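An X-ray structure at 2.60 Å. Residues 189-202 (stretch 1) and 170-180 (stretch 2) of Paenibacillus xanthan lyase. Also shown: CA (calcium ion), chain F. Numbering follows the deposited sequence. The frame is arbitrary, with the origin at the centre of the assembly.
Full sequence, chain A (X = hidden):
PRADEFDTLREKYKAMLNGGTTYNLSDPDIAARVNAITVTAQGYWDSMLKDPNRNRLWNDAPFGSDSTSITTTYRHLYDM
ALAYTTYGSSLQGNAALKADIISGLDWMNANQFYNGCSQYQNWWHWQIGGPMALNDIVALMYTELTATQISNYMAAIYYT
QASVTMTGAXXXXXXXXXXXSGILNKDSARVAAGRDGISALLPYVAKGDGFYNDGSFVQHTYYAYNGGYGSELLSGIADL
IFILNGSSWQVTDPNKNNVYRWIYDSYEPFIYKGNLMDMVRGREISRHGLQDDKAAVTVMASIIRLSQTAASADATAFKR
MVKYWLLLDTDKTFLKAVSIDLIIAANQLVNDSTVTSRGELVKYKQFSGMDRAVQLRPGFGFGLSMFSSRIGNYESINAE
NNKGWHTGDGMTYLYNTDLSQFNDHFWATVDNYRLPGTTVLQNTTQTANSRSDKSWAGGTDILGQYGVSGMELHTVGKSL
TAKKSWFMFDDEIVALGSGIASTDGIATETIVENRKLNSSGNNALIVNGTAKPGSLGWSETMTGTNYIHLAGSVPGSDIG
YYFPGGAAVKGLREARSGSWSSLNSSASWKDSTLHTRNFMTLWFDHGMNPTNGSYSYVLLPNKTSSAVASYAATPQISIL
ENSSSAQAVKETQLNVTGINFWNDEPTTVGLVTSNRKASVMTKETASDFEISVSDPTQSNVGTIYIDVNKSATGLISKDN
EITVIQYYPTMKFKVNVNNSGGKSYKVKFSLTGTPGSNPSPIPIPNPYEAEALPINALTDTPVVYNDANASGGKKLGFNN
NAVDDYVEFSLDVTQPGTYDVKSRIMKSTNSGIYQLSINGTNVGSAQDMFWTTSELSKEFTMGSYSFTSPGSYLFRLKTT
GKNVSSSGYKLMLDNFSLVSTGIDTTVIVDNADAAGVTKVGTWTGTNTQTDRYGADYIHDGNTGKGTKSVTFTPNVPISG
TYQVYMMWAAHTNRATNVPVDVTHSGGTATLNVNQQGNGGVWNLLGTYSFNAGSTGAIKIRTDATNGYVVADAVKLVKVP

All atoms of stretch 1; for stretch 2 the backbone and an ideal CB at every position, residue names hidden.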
# COMPACT_ATOMS: atom_id res chain seq x y z
N ALA A 189 22.58 2.10 36.46
CA ALA A 189 21.23 2.64 36.29
C ALA A 189 21.13 3.47 35.01
O ALA A 189 20.14 3.39 34.27
CB ALA A 189 20.84 3.46 37.50
N ARG A 190 22.16 4.27 34.75
CA ARG A 190 22.18 5.15 33.60
C ARG A 190 22.28 4.34 32.31
O ARG A 190 21.60 4.66 31.33
CB ARG A 190 23.33 6.17 33.74
CG ARG A 190 23.58 7.05 32.54
CD ARG A 190 22.97 8.43 32.68
NE ARG A 190 23.51 9.33 31.67
CZ ARG A 190 22.94 10.47 31.29
NH1 ARG A 190 21.80 10.87 31.83
NH2 ARG A 190 23.53 11.22 30.36
N VAL A 191 23.11 3.30 32.31
CA VAL A 191 23.19 2.42 31.13
C VAL A 191 21.86 1.72 30.87
O VAL A 191 21.43 1.56 29.72
CB VAL A 191 24.28 1.35 31.29
CG1 VAL A 191 24.42 0.56 30.00
CG2 VAL A 191 25.60 1.98 31.67
N ALA A 192 21.21 1.29 31.94
CA ALA A 192 19.96 0.57 31.79
C ALA A 192 18.91 1.50 31.20
O ALA A 192 18.09 1.08 30.36
CB ALA A 192 19.50 -0.01 33.12
N ALA A 193 18.94 2.76 31.61
CA ALA A 193 18.00 3.74 31.08
C ALA A 193 18.29 3.93 29.60
O ALA A 193 17.37 4.12 28.80
CB ALA A 193 18.09 5.07 31.83
N GLY A 194 19.56 3.85 29.24
CA GLY A 194 19.95 3.96 27.85
C GLY A 194 19.38 2.80 27.05
O GLY A 194 18.74 3.01 26.02
N ARG A 195 19.62 1.59 27.54
CA ARG A 195 19.10 0.38 26.91
C ARG A 195 17.59 0.45 26.73
O ARG A 195 17.07 0.10 25.68
CB ARG A 195 19.46 -0.85 27.75
CG ARG A 195 18.81 -2.15 27.29
CD ARG A 195 18.59 -3.12 28.46
NE ARG A 195 17.76 -2.52 29.51
CZ ARG A 195 17.85 -2.84 30.80
NH1 ARG A 195 18.72 -3.76 31.20
NH2 ARG A 195 17.06 -2.23 31.68
N ASP A 196 16.89 0.93 27.75
CA ASP A 196 15.43 0.92 27.72
C ASP A 196 14.86 1.96 26.75
O ASP A 196 13.73 1.82 26.29
CB ASP A 196 14.84 1.14 29.12
CG ASP A 196 15.14 -0.01 30.07
OD1 ASP A 196 15.31 -1.16 29.61
OD2 ASP A 196 15.21 0.23 31.30
N GLY A 197 15.65 2.98 26.44
CA GLY A 197 15.16 4.08 25.63
C GLY A 197 14.76 3.68 24.22
O GLY A 197 13.85 4.29 23.64
N ILE A 198 15.40 2.66 23.66
CA ILE A 198 15.10 2.27 22.29
C ILE A 198 13.88 1.35 22.10
O ILE A 198 13.41 1.17 20.97
CB ILE A 198 16.31 1.62 21.60
CG1 ILE A 198 16.63 0.27 22.23
CG2 ILE A 198 17.51 2.56 21.62
CD1 ILE A 198 17.57 -0.57 21.40
N SER A 199 13.35 0.78 23.18
CA SER A 199 12.24 -0.17 23.06
C SER A 199 11.04 0.43 22.31
O SER A 199 10.49 -0.20 21.41
CB SER A 199 11.80 -0.72 24.42
OG SER A 199 12.82 -1.53 24.99
N ALA A 200 10.68 1.65 22.66
CA ALA A 200 9.55 2.31 22.01
C ALA A 200 9.74 2.49 20.50
O ALA A 200 8.78 2.76 19.79
CB ALA A 200 9.27 3.65 22.67
N LEU A 201 10.97 2.33 20.01
CA LEU A 201 11.27 2.45 18.58
C LEU A 201 11.15 1.14 17.82
O LEU A 201 11.22 1.10 16.59
CB LEU A 201 12.70 2.96 18.37
CG LEU A 201 13.09 4.33 18.90
CD1 LEU A 201 14.58 4.53 18.70
CD2 LEU A 201 12.31 5.41 18.19
N LEU A 202 11.01 0.05 18.56
CA LEU A 202 11.04 -1.29 17.97
C LEU A 202 9.75 -1.84 17.32
O LEU A 202 9.83 -2.51 16.29
CB LEU A 202 11.59 -2.30 18.98
CG LEU A 202 13.00 -2.04 19.52
CD1 LEU A 202 13.40 -3.13 20.49
CD2 LEU A 202 14.02 -1.93 18.40
N UNK A 170 15.55 11.38 17.67
CA UNK A 170 15.99 12.07 18.87
C UNK A 170 16.02 11.12 20.05
O UNK A 170 16.91 11.20 20.90
CB UNK A 170 15.08 13.26 19.17
N UNK A 171 15.02 10.24 20.09
CA UNK A 171 14.90 9.31 21.18
C UNK A 171 16.06 8.33 21.14
O UNK A 171 16.62 7.97 22.18
CB UNK A 171 13.56 8.58 21.12
N UNK A 172 16.41 7.90 19.94
CA UNK A 172 17.55 7.01 19.75
C UNK A 172 18.81 7.67 20.26
O UNK A 172 19.57 7.09 21.05
CB UNK A 172 17.71 6.63 18.28
N UNK A 173 19.03 8.91 19.83
CA UNK A 173 20.23 9.64 20.21
C UNK A 173 20.26 9.92 21.70
O UNK A 173 21.33 9.89 22.31
CB UNK A 173 20.32 10.95 19.43
N UNK A 174 19.10 10.21 22.28
CA UNK A 174 19.00 10.30 23.72
C UNK A 174 19.57 9.03 24.32
O UNK A 174 20.41 9.07 25.23
CB UNK A 174 17.55 10.52 24.16
N UNK A 175 19.12 7.90 23.78
CA UNK A 175 19.45 6.59 24.32
C UNK A 175 20.93 6.29 24.17
O UNK A 175 21.54 5.83 25.12
CB UNK A 175 18.62 5.50 23.63
N UNK A 176 21.49 6.54 22.99
CA UNK A 176 22.94 6.38 22.80
C UNK A 176 23.75 7.23 23.77
O UNK A 176 24.67 6.74 24.41
CB UNK A 176 23.32 6.74 21.36
N UNK A 177 23.39 8.51 23.88
CA UNK A 177 24.11 9.45 24.71
C UNK A 177 24.06 8.99 26.15
O UNK A 177 25.07 8.97 26.86
CB UNK A 177 23.53 10.86 24.57
N UNK A 178 22.86 8.61 26.57
CA UNK A 178 22.65 8.16 27.94
C UNK A 178 23.39 6.86 28.22
O UNK A 178 24.05 6.72 29.25
CB UNK A 178 21.16 7.98 28.22
N UNK A 179 23.32 5.92 27.29
CA UNK A 179 24.01 4.65 27.45
C UNK A 179 25.52 4.83 27.51
O UNK A 179 26.18 4.23 28.35
CB UNK A 179 23.64 3.70 26.31
N UNK A 180 26.07 5.64 26.63
CA UNK A 180 27.52 5.73 26.58
C UNK A 180 28.06 6.50 27.78
O UNK A 180 29.07 6.11 28.36
CB UNK A 180 27.97 6.40 25.28
CA CA F . 16.42 13.99 27.06

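Residues 170–180 form a continuous helix that runs nearly antiparallel to helix 189–197, at an angle of 159°; the axes approach to 7.2 Å, with G194 and G197 facing the partner helix.

At position 170 the ideal CB finds nothing of stretch 1 within reach, so almost any helix-compatible residue would do; it is N170.

Position 171 points toward stretch 1, with its ideal CB 4.5 Å from L201 CD2. Beyond lies G197 O, an acceptor that no backbone NH of stretch 1 takes up. A long side chain carrying a donor would suit, lysine, glutamine or arginine among them. The residue is R171. Its extended chain brings NE to 2.8 Å from G197 O in a hydrogen bond, with A200 CB over one guanidinium face. R171 NH1 also donates to water 1 (3.1 Å).

Position 172 points sideways, its ideal CB 3.8 Å from L201 CD1 and with I198 CG2 a little farther off. This apolar surface favours leucine, isoleucine, valine or methionine. L172 fills it, placing CD1 3.9 Å from I198 CG2.

Positions 173 and 174 are out of reach of stretch 1. The first is W173. The second lies on the side of the calcium ion, which favours a carboxylate; E174 binds the metal through OE2 at 2.5 Å, alongside four waters.

Position 175 points straight at the glycines: its ideal CB is 3.5 Å from G194 O and 4.2 Å from G197 CA. Only limited space remains, which favours alanine, serine or possibly cysteine. S175 turns OG to 3.3 Å from G197 CA and donates from it to R171 O at 2.8 Å. A CB on G197 would fall 2.1 Å from S175 OG.

Position 176 points away and sets few limits; it is Q176. Position 177, sideways and without close neighbours at its ideal CB, would accept many residues; V177 makes only slight contact.

Position 178 points sideways, its ideal CB 4.2 Å from G194 CA and 4.3 Å from R190 CZ. A branched or long aliphatic chain could cover both. I178 does so: CG2 packs 3.6 Å from G194 N, while CG1 lies over one face of the R190 guanidinium, 3.8 Å from CZ.

At position 179 the ideal CB is 4.0 Å from G194 CA, so a small residue fits well. The residue is A179; a CB on G194 would clash with A179 CB at 2.6 Å.

Position 180 points away, leaving the choice open; it is I180.

Stretch 2, residues 170-180: NRLWESQVIAI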
# COMPACT_ATOMS: atom_id res chain seq x y z
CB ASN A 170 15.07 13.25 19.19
CG ASN A 170 15.17 14.36 18.19
OD1 ASN A 170 16.21 14.53 17.53
ND2 ASN A 170 14.10 15.13 18.07
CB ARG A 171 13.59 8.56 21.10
CG ARG A 171 13.42 7.55 22.22
CD ARG A 171 12.03 6.94 22.21
NE ARG A 171 11.83 6.17 23.42
CZ ARG A 171 11.25 6.64 24.52
NH1 ARG A 171 11.13 5.86 25.59
NH2 ARG A 171 10.77 7.88 24.55
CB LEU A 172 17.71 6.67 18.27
CG LEU A 172 19.00 5.93 17.92
CD1 LEU A 172 19.09 4.64 18.70
CD2 LEU A 172 19.04 5.65 16.43
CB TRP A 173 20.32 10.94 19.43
CG TRP A 173 20.45 10.69 17.98
CD1 TRP A 173 21.08 9.63 17.40
CD2 TRP A 173 19.93 11.49 16.92
NE1 TRP A 173 20.99 9.72 16.03
CE2 TRP A 173 20.29 10.86 15.71
CE3 TRP A 173 19.19 12.68 16.88
CZ2 TRP A 173 19.94 11.39 14.46
CZ3 TRP A 173 18.84 13.20 15.63
CH2 TRP A 173 19.22 12.55 14.44
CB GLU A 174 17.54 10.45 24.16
CG GLU A 174 16.96 11.85 24.06
CD GLU A 174 15.51 11.89 24.48
OE1 GLU A 174 14.70 11.10 23.94
OE2 GLU A 174 15.15 12.70 25.36
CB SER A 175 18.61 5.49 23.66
OG SER A 175 17.23 5.78 23.76
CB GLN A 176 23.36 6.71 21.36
CG GLN A 176 22.92 5.69 20.32
CD GLN A 176 23.23 6.12 18.89
OE1 GLN A 176 23.88 5.39 18.13
NE2 GLN A 176 22.76 7.31 18.51
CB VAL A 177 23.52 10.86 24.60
CG1 VAL A 177 23.93 11.70 25.77
CG2 VAL A 177 23.98 11.52 23.30
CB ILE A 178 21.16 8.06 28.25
CG1 ILE A 178 20.61 9.46 28.49
CG2 ILE A 178 20.92 7.18 29.46
CD1 ILE A 178 19.13 9.53 28.59
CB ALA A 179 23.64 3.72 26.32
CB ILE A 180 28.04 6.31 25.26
CG1 ILE A 180 27.52 5.49 24.07
CG2 ILE A 180 29.58 6.34 25.26
CD1 ILE A 180 27.57 4.01 24.30
O HOH W 1 11.67 2.88 24.87
O HOH W 2 15.82 14.47 29.40
O HOH W 3 16.68 15.16 24.82
O HOH W 4 17.24 16.25 27.57
O HOH W 5 14.54 15.33 27.04
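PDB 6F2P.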